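Local coordinates for methyltransferase domain-containing protein (Serratia marcescens, PDB 7CLU) that acts as PigF, an S-adenosyl-L-methionine-dependent O-methyltransferase of the prodigiosin biosynthetic pathway that recognises its substrate by induced fit, at residues Gly159-Tyr164 with Met184-Ala189; Asp209-Gln214 with Ile220-Gly225. All coordinates share one frame; numbering follows the deposited sequence.

Contact 1. Residues Gly159-Tyr164 with Met184-Ala189; sequences GFVRDY and MAIADA
Val-161 stands against three residues of a neighbouring helix, Ala-185, Ile-186 and Ala-189. The two helices belong to the Rossmann-like methyltransferase fold: helix 154-163 comes before strand 171-175 of the central sheet, and helix 181-189 follows it. Their segments run roughly parallel, with axes 9.8 Å apart and a crossing angle of -34°. The side chains that meet are all apolar, and no hydrogen bond joins the segments.

Val-161 reaches across with both methyls of its fork. CG1 lies anti to the backbone N (chi1 178°), and this sends the two methyls to different places on the opposite helix. CG2 comes down on the methyl of Ala-185, one turn before Ala-189, with Val-161 CG2 3.7 Å from Ala-185 CB. Ala-185 and Ala-189 both point toward the valine. With only a methyl each, they present a low surface to its branches.

Ile-186 meets the fork from the flank. Its CG1 is 4.2 Å from Val-161 CG2, a looser contact, while its side chain also packs on Phe-166 and on Leu-195 of strand 194-199. The backbone of Val-161 adds a polar tie beyond the two segments, as its O is hydrogen-bonded to Tyr-190 OH. At the exposed end of the contact, Val-161 CG1 meets the methyl of Ala-189, with CG1 3.8 Å from Ala-189 CB.

Contact 2. Residues Asp209-Gln214 with Ile220-Gly225; sequences DKLTLQ and IDVVEG
The flat group that Leu-211 meets is the peptide of Ile-220 with Asp-221. Leu-211 CD1 stands off one face of it, about 2.9 Å out of the plane. It lies past the oxygen rather than over the middle of the group, on the side of Ile-220 CA. From there Leu-211 CD1 is 3.7 Å from Ile-220 O. This is a plain van der Waals approach of a methyl to an oxygen. No hydrogen bond joins the two segments.

Leu-211 points toward the strand from its helix. Its CG is anti to the carbonyl carbon (chi1 -76°) and the chain then extends, which carries CD1 forward between two branched residues. Leu-211 CD1 is 3.8 Å from Ile-220 CG2. It is also 3.8 Å from Val-222 CG2, where the two side chains cross at a slant. The two methyls lie in quite different directions from CD1, about 97° apart.

Ile-220 and Val-222 face the helix together because they are two places apart on an extended chain, and Asp-221 between them points away. Beyond the segments, Ile-220 packs on Leu-195 and Ile-197, and Val-222 on Ser-204 and Leu-207. Asp-221 and Val-223 are hydrogen-bonded through the backbone to strand 194-199. The arrangement is that of a beta-alpha-beta unit, strand 194-199, helix 201-214 and strand 221-224, in the Rossmann-like methyltransferase fold.

Both contacts are apolar and belong to the same methyltransferase domain, with centres 18 Å apart. Contact 1 joins two helices and is partly open to solvent. Contact 2 is buried and seats a helix on strand 221-224, an outermost strand of the main sheet within this chain. In each, one branched side chain enters among aliphatic neighbours: two alanines and an isoleucine in contact 1, an isoleucine and a valine at and near strand 221-224 in contact 2. The two share a border: Ile-220 CD1 is 3.7 Å from Met-184 N, and Met-184 SD is 4.2 Å from Leu-211 CD2. The side chain of Val-222 is about 4 Å from that of Glu-199, which binds S-adenosyl-L-homocysteine.

Contact 1. Residues Gly159-Tyr164 with Met184-Ala189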
# COMPACT_ATOMS: atom_id res chain seq x y z
N GLY A 159 6.80 -26.83 -10.79
CA GLY A 159 6.90 -26.70 -12.23
C GLY A 159 8.30 -26.93 -12.76
O GLY A 159 8.47 -27.38 -13.90
N PHE A 160 9.32 -26.61 -11.95
CA PHE A 160 10.70 -26.94 -12.31
C PHE A 160 10.89 -28.46 -12.33
O PHE A 160 11.36 -29.01 -13.32
CB PHE A 160 11.66 -26.26 -11.32
CG PHE A 160 13.09 -26.10 -11.82
CD1 PHE A 160 13.46 -26.51 -13.10
CD2 PHE A 160 14.05 -25.53 -11.00
CE1 PHE A 160 14.78 -26.36 -13.53
CE2 PHE A 160 15.37 -25.38 -11.43
CZ PHE A 160 15.73 -25.80 -12.70
N VAL A 161 10.52 -29.14 -11.24
CA VAL A 161 10.66 -30.59 -11.16
C VAL A 161 9.89 -31.28 -12.29
O VAL A 161 10.34 -32.29 -12.83
CB VAL A 161 10.20 -31.10 -9.78
CG1 VAL A 161 10.28 -32.61 -9.71
CG2 VAL A 161 11.06 -30.49 -8.69
N ARG A 162 8.73 -30.72 -12.67
CA ARG A 162 7.86 -31.41 -13.63
C ARG A 162 8.25 -31.11 -15.08
O ARG A 162 8.26 -32.02 -15.91
CB ARG A 162 6.40 -31.02 -13.36
CG ARG A 162 5.34 -31.79 -14.13
CD ARG A 162 4.78 -30.99 -15.29
NE ARG A 162 4.06 -29.79 -14.84
CZ ARG A 162 3.54 -28.87 -15.66
NH1 ARG A 162 3.66 -29.00 -16.98
NH2 ARG A 162 2.90 -27.81 -15.16
N ASP A 163 8.58 -29.85 -15.40
CA ASP A 163 8.82 -29.41 -16.77
C ASP A 163 10.27 -29.54 -17.23
O ASP A 163 10.52 -29.50 -18.44
CB ASP A 163 8.39 -27.96 -16.95
CG ASP A 163 6.90 -27.79 -16.86
OD1 ASP A 163 6.24 -28.79 -16.54
OD2 ASP A 163 6.38 -26.67 -17.09
N TYR A 164 11.23 -29.69 -16.32
CA TYR A 164 12.62 -29.84 -16.70
C TYR A 164 13.09 -31.25 -16.36
O TYR A 164 12.78 -31.77 -15.28
CB TYR A 164 13.51 -28.81 -16.01
CG TYR A 164 14.97 -28.90 -16.41
CD1 TYR A 164 15.83 -29.80 -15.78
CD2 TYR A 164 15.50 -28.08 -17.41
CE1 TYR A 164 17.17 -29.89 -16.15
CE2 TYR A 164 16.84 -28.16 -17.77
CZ TYR A 164 17.67 -29.06 -17.14
OH TYR A 164 19.00 -29.16 -17.50
N MET A 184 15.16 -31.21 -2.39
CA MET A 184 14.29 -32.23 -1.81
C MET A 184 13.24 -32.70 -2.82
O MET A 184 13.03 -33.90 -3.00
CB MET A 184 13.62 -31.70 -0.54
CG MET A 184 14.55 -31.72 0.65
SD MET A 184 13.88 -31.04 2.17
CE MET A 184 13.20 -29.52 1.63
N ALA A 185 12.59 -31.76 -3.51
CA ALA A 185 11.58 -32.14 -4.49
C ALA A 185 12.20 -32.93 -5.64
O ALA A 185 11.58 -33.88 -6.15
CB ALA A 185 10.84 -30.91 -5.02
N ILE A 186 13.43 -32.58 -6.03
CA ILE A 186 14.13 -33.33 -7.06
C ILE A 186 14.38 -34.76 -6.58
O ILE A 186 14.04 -35.72 -7.27
CB ILE A 186 15.44 -32.63 -7.46
CG1 ILE A 186 15.13 -31.24 -8.02
CG2 ILE A 186 16.19 -33.45 -8.48
CD1 ILE A 186 16.37 -30.35 -8.16
N ALA A 187 14.94 -34.90 -5.37
CA ALA A 187 15.18 -36.23 -4.79
C ALA A 187 13.92 -37.07 -4.74
O ALA A 187 13.97 -38.30 -4.92
CB ALA A 187 15.73 -36.11 -3.36
N ASP A 188 12.78 -36.43 -4.44
CA ASP A 188 11.54 -37.19 -4.31
C ASP A 188 11.07 -37.77 -5.64
O ASP A 188 10.34 -38.77 -5.64
CB ASP A 188 10.44 -36.30 -3.71
CG ASP A 188 10.77 -35.80 -2.31
OD1 ASP A 188 11.58 -36.42 -1.58
OD2 ASP A 188 10.20 -34.77 -1.93
N ALA A 189 11.48 -37.17 -6.76
CA ALA A 189 11.04 -37.55 -8.09
C ALA A 189 12.14 -38.16 -8.95
O ALA A 189 11.82 -38.75 -10.00
CB ALA A 189 10.45 -36.33 -8.81

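Contact 2. Residues Asp209-Gln214 with Ile220-Gly225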
# COMPACT_ATOMS: atom_id res chain seq x y z
N ASP A 209 21.53 -29.03 9.51
CA ASP A 209 20.65 -29.48 10.58
C ASP A 209 19.22 -29.62 10.09
O ASP A 209 18.54 -30.61 10.42
CB ASP A 209 20.74 -28.51 11.76
CG ASP A 209 22.11 -28.54 12.43
OD1 ASP A 209 22.80 -29.58 12.32
OD2 ASP A 209 22.51 -27.54 13.06
N LYS A 210 18.74 -28.66 9.30
CA LYS A 210 17.37 -28.73 8.79
C LYS A 210 17.19 -29.92 7.85
O LYS A 210 16.17 -30.63 7.92
CB LYS A 210 16.99 -27.43 8.08
CG LYS A 210 16.29 -26.41 8.97
CD LYS A 210 17.10 -26.10 10.22
CE LYS A 210 16.20 -25.85 11.41
NZ LYS A 210 15.21 -24.78 11.11
N LEU A 211 18.16 -30.12 6.95
CA LEU A 211 18.09 -31.27 6.04
C LEU A 211 18.10 -32.58 6.80
O LEU A 211 17.38 -33.52 6.45
CB LEU A 211 19.27 -31.24 5.05
CG LEU A 211 19.22 -30.26 3.88
CD1 LEU A 211 20.47 -30.45 3.00
CD2 LEU A 211 17.95 -30.41 3.05
N THR A 212 18.93 -32.66 7.85
CA THR A 212 19.00 -33.89 8.63
C THR A 212 17.69 -34.16 9.35
O THR A 212 17.23 -35.31 9.40
CB THR A 212 20.17 -33.82 9.62
OG1 THR A 212 21.40 -33.70 8.89
CG2 THR A 212 20.20 -35.08 10.50
N LEU A 213 17.07 -33.12 9.90
CA LEU A 213 15.82 -33.32 10.63
C LEU A 213 14.73 -33.85 9.72
O LEU A 213 13.91 -34.67 10.16
CB LEU A 213 15.37 -32.03 11.29
CG LEU A 213 15.94 -31.84 12.70
CD1 LEU A 213 15.72 -30.42 13.19
CD2 LEU A 213 15.31 -32.85 13.65
N GLN A 214 14.71 -33.42 8.45
CA GLN A 214 13.70 -33.87 7.51
C GLN A 214 14.02 -35.24 6.90
O GLN A 214 13.17 -35.81 6.21
CB GLN A 214 13.52 -32.83 6.40
CG GLN A 214 13.08 -31.46 6.91
CD GLN A 214 11.92 -31.54 7.89
OE1 GLN A 214 12.04 -31.16 9.05
NE2 GLN A 214 10.79 -32.05 7.41
N ILE A 220 21.36 -35.22 0.33
CA ILE A 220 21.69 -33.89 -0.20
C ILE A 220 22.88 -33.35 0.58
O ILE A 220 22.79 -33.11 1.79
CB ILE A 220 20.49 -32.93 -0.09
CG1 ILE A 220 19.27 -33.50 -0.85
CG2 ILE A 220 20.84 -31.54 -0.60
CD1 ILE A 220 17.99 -32.73 -0.55
N ASP A 221 24.01 -33.16 -0.11
CA ASP A 221 25.19 -32.62 0.55
C ASP A 221 25.11 -31.10 0.66
O ASP A 221 24.53 -30.42 -0.19
CB ASP A 221 26.46 -33.00 -0.20
CG ASP A 221 26.74 -34.49 -0.17
OD1 ASP A 221 26.53 -35.12 0.88
OD2 ASP A 221 27.17 -35.03 -1.21
N VAL A 222 25.71 -30.57 1.72
CA VAL A 222 25.90 -29.14 1.87
C VAL A 222 27.38 -28.87 1.73
O VAL A 222 28.19 -29.41 2.50
CB VAL A 222 25.37 -28.63 3.22
CG1 VAL A 222 25.41 -27.11 3.26
CG2 VAL A 222 23.96 -29.13 3.45
N VAL A 223 27.75 -28.09 0.72
CA VAL A 223 29.12 -27.65 0.56
C VAL A 223 29.18 -26.15 0.82
O VAL A 223 28.19 -25.42 0.71
CB VAL A 223 29.68 -27.98 -0.82
CG1 VAL A 223 29.66 -29.50 -1.05
CG2 VAL A 223 28.92 -27.22 -1.89
N GLU A 224 30.37 -25.68 1.15
CA GLU A 224 30.54 -24.29 1.52
C GLU A 224 31.22 -23.53 0.39
O GLU A 224 32.05 -24.07 -0.35
CB GLU A 224 31.31 -24.19 2.83
CG GLU A 224 30.56 -24.88 3.96
CD GLU A 224 31.33 -24.94 5.26
OE1 GLU A 224 31.28 -25.99 5.93
OE2 GLU A 224 31.98 -23.93 5.61
N GLY A 225 30.83 -22.28 0.24
CA GLY A 225 31.32 -21.47 -0.86
C GLY A 225 30.71 -20.09 -0.81
O GLY A 225 29.94 -19.75 0.08